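Local coordinates for protein probable mRNA-capping enzyme (Acanthamoeba polyphaga mimivirus, PDB 3BGY) that probably caps viral mRNA through triphosphatase, guanylyltransferase and methyltransferase activities, this construct being its N-terminal metal-dependent triphosphatase domain, which takes the terminal phosphate off RNA 5' ends, at residues D192-P197 and M203-N208; V24-D29 and S131-G136. All blocks are in the same frame, centred on the assembly; numbering follows the deposited sequence. Where two conformers were deposited one is given.

Contact 1 of 2, residues D192-P197 and M203-N208; sequences DVKSSP and MTVPSN
The carboxylate of Asp-192 takes the hydroxyl of Ser-207 on the syn side of OD1, 27° out of its plane, with OG 2.6 Å from OD1. The side chains of Val-193 and Asn-208 cross obliquely, CB of Val-193 coming off one face of the carboxamide, 3.6 Å from OD1. Both groups flank the pair that closes the long loop of a beta hairpin of the barrel: Val-193 and Asn-208 are antiparallel and hydrogen-bonded, N-H to O in both directions. OD1 of Asn-208 stands 2.7 Å from O of Val-193, two acceptors, a doubtful approach since Asn-208 was deposited in two conformers. A water bonded to N of Ser-195 also bonds O of Pro-206 and this OD1; a second water donates to OD1.

Beyond the pair the loop swings out, and Lys-194 ties it to its own strand. Its chain runs extended until chi4 (-50°), where the bend brings NZ to OG of Ser-207 at 2.8 Å and to O of Val-205, with a C=O...NZ angle of 166°. The hydroxyl thus sits between ammonium and carboxylate groups, which probably polarise it. CG2 of Val-205 rests on CB of Lys-194, whose CE lies 3.4 Å from O of Met-203.

Contact 2 of 2, residues V24-D29 and S131-G136; sequences VEMLRD and SGKLIG
Met-26 reaches from helix 17-32 to the backbone of the strand at Lys-133, its CE lying 3.8 Å from O of Lys-133. This methionine carries the contact from the helix side, and it is buried. Its side chain leaves the helix toward the strand and stays extended through chi2, then bends at chi3 (72°), which turns the methyl group in against the strand. SD, one atom back, lies 4.3 Å from CG1 of Ile-135, an apolar contact with the second strand residue whose side chain points at the helix. The packing continues past these two segments: Met-26 also touches Ile-144 and Ser-146 on the next strand, 142-152, and Phe-38 on strand 36-42, while Ile-135 touches Glu-22 and Ile-23 one turn back along the helix. The Met-26 side chain thus packs against three neighbouring strands.

The other side is open to solvent, and the few contacts there are of van der Waals length. Lys-133 is exposed, and its side chain meets the methionine through CD: CD of Lys-133 sits 4.0 Å from CG of Met-26, the two chains crossing at about a right angle. Its NZ has a long, weak ion pair with Glu-22 of the same helix. No hydrogen bond joins the two segments, and even the closest pair of CA atoms, those of Met-26 and Lys-133, are 7.8 Å apart, so the Met-26 side chain has to bridge the gap to the strand. Between Lys-133 and Ile-135, Leu-134 turns to the opposite face of the strand, away from the helix. The arrangement is a helix packed by its apolar side on the outer wall of an antiparallel barrel, consistent with the architecture of the tunnel triphosphatases.

In the fold
Contact 1 and contact 2 both reach the one closed antiparallel barrel, but from opposite sides of the chain's centre, with centres about 29 Å apart and nearest atoms about 15 Å apart. Contact 1 is local and lies at the surface: it joins two consecutive strands through the loop between them and relies on backbone bonds, charge and water. Contact 2 brings together parts about a hundred residues apart, is partly buried, and seats a helix on the sheet through apolar atoms. Lysine takes part in both, in contact 1 with its ammonium group held inside the contact, in contact 2 chiefly as a hydrocarbon chain at the edge.

Contact 1 of 2, residues D192-P197 and M203-N208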
loop_
_atom_site.group_PDB
_atom_site.type_symbol
_atom_site.label_atom_id
_atom_site.label_comp_id
_atom_site.label_asym_id
_atom_site.label_seq_id
_atom_site.Cartn_x
_atom_site.Cartn_y
_atom_site.Cartn_z
ATOM N N ASP A 192 -4.931 -2.878 -9.183
ATOM C CA ASP A 192 -4.918 -2.243 -10.508
ATOM C C ASP A 192 -4.797 -0.762 -10.088
ATOM O O ASP A 192 -5.700 -0.217 -9.429
ATOM C CB ASP A 192 -6.256 -2.541 -11.205
ATOM C CG ASP A 192 -6.498 -1.688 -12.454
ATOM O OD1 ASP A 192 -6.012 -0.543 -12.545
ATOM O OD2 ASP A 192 -7.235 -2.158 -13.341
ATOM N N VAL A 193 -3.679 -0.114 -10.428
ATOM C CA VAL A 193 -3.452 1.266 -9.977
ATOM C C VAL A 193 -3.328 2.254 -11.133
ATOM O O VAL A 193 -2.554 2.030 -12.070
ATOM C CB VAL A 193 -2.099 1.376 -9.157
ATOM C CG1 VAL A 193 -1.867 2.800 -8.608
ATOM C CG2 VAL A 193 -2.000 0.364 -8.054
ATOM N N LYS A 194 -4.052 3.377 -11.036
ATOM C CA LYS A 194 -3.958 4.460 -12.035
ATOM C C LYS A 194 -3.289 5.606 -11.284
ATOM O O LYS A 194 -3.832 6.105 -10.305
ATOM C CB LYS A 194 -5.341 4.833 -12.591
ATOM C CG LYS A 194 -5.838 3.772 -13.611
ATOM C CD LYS A 194 -7.262 4.042 -14.059
ATOM C CE LYS A 194 -7.814 2.908 -14.927
ATOM N NZ LYS A 194 -6.875 2.521 -16.043
ATOM N N SER A 195 -2.106 6.008 -11.739
ATOM C CA SER A 195 -1.347 7.070 -11.084
ATOM C C SER A 195 -1.197 8.320 -11.938
ATOM O O SER A 195 -1.128 8.238 -13.167
ATOM C CB SER A 195 0.049 6.562 -10.700
ATOM O OG SER A 195 -0.033 5.410 -9.880
ATOM N N SER A 196 -1.225 9.471 -11.271
ATOM C CA SER A 196 -1.053 10.773 -11.925
ATOM C C SER A 196 -0.715 11.920 -10.972
ATOM O O SER A 196 -1.149 11.925 -9.810
ATOM C CB SER A 196 -2.336 11.157 -12.684
ATOM O OG SER A 196 -2.168 12.391 -13.377
ATOM N N PRO A 197 0.112 12.894 -11.433
ATOM C CA PRO A 197 0.430 14.031 -10.564
ATOM C C PRO A 197 -0.729 15.064 -10.562
ATOM O O PRO A 197 -0.707 16.001 -9.782
ATOM C CB PRO A 197 1.726 14.603 -11.187
ATOM C CG PRO A 197 1.599 14.250 -12.640
ATOM C CD PRO A 197 1.022 12.853 -12.614
ATOM N N MET A 203 -8.945 8.593 -14.265
ATOM C CA MET A 203 -9.612 7.316 -14.533
ATOM C C MET A 203 -9.294 6.704 -15.896
ATOM O O MET A 203 -9.586 5.532 -16.121
ATOM C CB MET A 203 -11.136 7.480 -14.417
ATOM C CG MET A 203 -11.601 8.167 -13.160
ATOM S SD MET A 203 -11.300 7.233 -11.683
ATOM C CE MET A 203 -12.912 7.436 -10.888
ATOM N N THR A 204 -8.659 7.485 -16.773
ATOM C CA THR A 204 -8.323 7.050 -18.133
ATOM C C THR A 204 -6.842 6.734 -18.350
ATOM O O THR A 204 -6.464 6.265 -19.437
ATOM C CB THR A 204 -8.753 8.094 -19.228
ATOM O OG1 THR A 204 -7.750 9.119 -19.352
ATOM C CG2 THR A 204 -10.086 8.730 -18.903
ATOM N N VAL A 205 -5.988 7.047 -17.372
ATOM C CA VAL A 205 -4.559 6.753 -17.535
ATOM C C VAL A 205 -4.321 5.226 -17.527
ATOM O O VAL A 205 -5.078 4.495 -16.883
ATOM C CB VAL A 205 -3.650 7.490 -16.484
ATOM C CG1 VAL A 205 -3.892 8.979 -16.515
ATOM C CG2 VAL A 205 -3.833 6.961 -15.098
ATOM N N PRO A 206 -3.342 4.721 -18.318
ATOM C CA PRO A 206 -3.109 3.271 -18.311
ATOM C C PRO A 206 -2.760 2.761 -16.920
ATOM O O PRO A 206 -2.040 3.410 -16.158
ATOM C CB PRO A 206 -1.917 3.104 -19.260
ATOM C CG PRO A 206 -2.081 4.236 -20.223
ATOM C CD PRO A 206 -2.492 5.375 -19.343
ATOM N N SER A 207 -3.319 1.615 -16.591
ATOM C CA SER A 207 -3.086 1.009 -15.292
ATOM C C SER A 207 -1.753 0.307 -15.121
ATOM O O SER A 207 -1.168 -0.157 -16.110
ATOM C CB SER A 207 -4.133 -0.092 -15.057
ATOM O OG SER A 207 -5.447 0.402 -14.878
ATOM N N ASN A 208 -1.199 0.370 -13.912
ATOM C CA ASN A 208 -0.024 -0.449 -13.608
ATOM C C ASN A 208 -0.626 -1.472 -12.632
ATOM O O ASN A 208 -1.804 -1.361 -12.245
ATOM C CB ASN A 208 1.188 0.313 -13.029
ATOM C CG ASN A 208 0.856 1.136 -11.798
ATOM O OD1 ASN A 208 0.101 2.110 -11.869
ATOM N ND2 ASN A 208 1.457 0.774 -10.667
HETATM O O HOH W 1 -0.914 4.357 -13.816
HETATM O O HOH W 2 1.345 4.172 -12.564
#

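Contact 2 of 2, residues V24-D29 and S131-G136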
loop_
_atom_site.group_PDB
_atom_site.type_symbol
_atom_site.label_atom_id
_atom_site.label_comp_id
_atom_site.label_asym_id
_atom_site.label_seq_id
_atom_site.Cartn_x
_atom_site.Cartn_y
_atom_site.Cartn_z
ATOM N N VAL A 24 15.457 -11.596 9.079
ATOM C CA VAL A 24 15.095 -12.006 10.464
ATOM C C VAL A 24 15.111 -10.783 11.403
ATOM O O VAL A 24 14.190 -10.597 12.195
ATOM C CB VAL A 24 16.033 -13.182 10.945
ATOM C CG1 VAL A 24 15.929 -13.435 12.462
ATOM C CG2 VAL A 24 15.663 -14.417 10.196
ATOM N N GLU A 25 16.097 -9.902 11.265
ATOM C CA GLU A 25 16.163 -8.691 12.079
ATOM C C GLU A 25 14.996 -7.758 11.757
ATOM O O GLU A 25 14.389 -7.210 12.676
ATOM C CB GLU A 25 17.496 -7.949 11.875
ATOM C CG GLU A 25 18.703 -8.816 12.227
ATOM C CD GLU A 25 20.016 -8.056 12.231
ATOM O OE1 GLU A 25 20.387 -7.484 11.177
ATOM O OE2 GLU A 25 20.675 -8.051 13.295
ATOM N N MET A 26 14.649 -7.653 10.461
ATOM C CA MET A 26 13.525 -6.805 10.024
ATOM C C MET A 26 12.227 -7.333 10.585
ATOM O O MET A 26 11.356 -6.556 10.978
ATOM C CB MET A 26 13.422 -6.735 8.500
ATOM C CG MET A 26 14.513 -5.951 7.853
ATOM S SD MET A 26 14.438 -6.151 6.056
ATOM C CE MET A 26 12.975 -5.186 5.685
ATOM N N LEU A 27 12.097 -8.656 10.634
ATOM C CA LEU A 27 10.879 -9.286 11.182
ATOM C C LEU A 27 10.735 -9.036 12.678
ATOM O O LEU A 27 9.623 -8.854 13.178
ATOM C CB LEU A 27 10.859 -10.796 10.900
ATOM C CG LEU A 27 10.502 -11.194 9.476
ATOM C CD1 LEU A 27 10.985 -12.585 9.157
ATOM C CD2 LEU A 27 9.003 -11.068 9.276
ATOM N N ARG A 28 11.863 -9.037 13.385
ATOM C CA ARG A 28 11.870 -8.769 14.817
ATOM C C ARG A 28 11.515 -7.309 15.068
ATOM O O ARG A 28 10.710 -7.025 15.951
ATOM C CB ARG A 28 13.240 -9.077 15.427
ATOM C CG ARG A 28 13.249 -8.931 16.967
ATOM C CD ARG A 28 14.598 -9.316 17.568
ATOM N NE ARG A 28 15.659 -8.379 17.201
ATOM C CZ ARG A 28 16.892 -8.384 17.707
ATOM N NH1 ARG A 28 17.254 -9.286 18.615
ATOM N NH2 ARG A 28 17.767 -7.463 17.320
ATOM N N ASP A 29 12.089 -6.396 14.271
ATOM C CA ASP A 29 11.798 -4.961 14.413
ATOM C C ASP A 29 10.333 -4.671 14.148
ATOM O O ASP A 29 9.714 -3.874 14.872
ATOM C CB ASP A 29 12.671 -4.129 13.487
ATOM C CG ASP A 29 14.118 -4.081 13.932
ATOM O OD1 ASP A 29 14.442 -4.498 15.066
ATOM O OD2 ASP A 29 14.947 -3.635 13.130
ATOM N N SER A 131 12.404 6.136 7.913
ATOM C CA SER A 131 12.679 5.128 8.940
ATOM C C SER A 131 12.723 3.695 8.444
ATOM O O SER A 131 13.178 2.788 9.152
ATOM C CB SER A 131 11.628 5.218 10.036
ATOM O OG SER A 131 10.375 4.861 9.505
ATOM N N GLY A 132 12.220 3.501 7.236
ATOM C CA GLY A 132 12.174 2.175 6.670
ATOM C C GLY A 132 13.402 1.574 6.029
ATOM O O GLY A 132 14.259 2.301 5.511
ATOM N N LYS A 133 13.507 0.246 6.141
ATOM C CA LYS A 133 14.588 -0.512 5.528
ATOM C C LYS A 133 13.962 -1.186 4.303
ATOM O O LYS A 133 12.819 -1.633 4.335
ATOM C CB LYS A 133 15.162 -1.555 6.499
ATOM C CG LYS A 133 16.344 -2.360 5.947
ATOM C CD LYS A 133 17.144 -3.048 7.054
ATOM C CE LYS A 133 18.163 -4.042 6.481
ATOM N NZ LYS A 133 19.173 -3.429 5.572
ATOM N N LEU A 134 14.695 -1.182 3.203
ATOM C CA LEU A 134 14.232 -1.788 1.974
ATOM C C LEU A 134 15.386 -2.556 1.376
ATOM O O LEU A 134 16.459 -1.979 1.162
ATOM C CB LEU A 134 13.783 -0.701 0.978
ATOM C CG LEU A 134 12.977 -1.064 -0.283
ATOM C CD1 LEU A 134 12.081 0.104 -0.637
ATOM C CD2 LEU A 134 13.848 -1.413 -1.467
ATOM N N ILE A 135 15.191 -3.849 1.142
ATOM C CA ILE A 135 16.241 -4.644 0.506
ATOM C C ILE A 135 15.747 -5.370 -0.736
ATOM O O ILE A 135 14.587 -5.789 -0.822
ATOM C CB ILE A 135 16.951 -5.653 1.464
ATOM C CG1 ILE A 135 15.957 -6.620 2.102
ATOM C CG2 ILE A 135 17.784 -4.911 2.526
ATOM C CD1 ILE A 135 16.628 -7.810 2.729
ATOM N N GLY A 136 16.632 -5.448 -1.723
ATOM C CA GLY A 136 16.335 -6.144 -2.960
ATOM C C GLY A 136 16.881 -7.543 -2.728
ATOM O O GLY A 136 17.697 -7.758 -1.828
#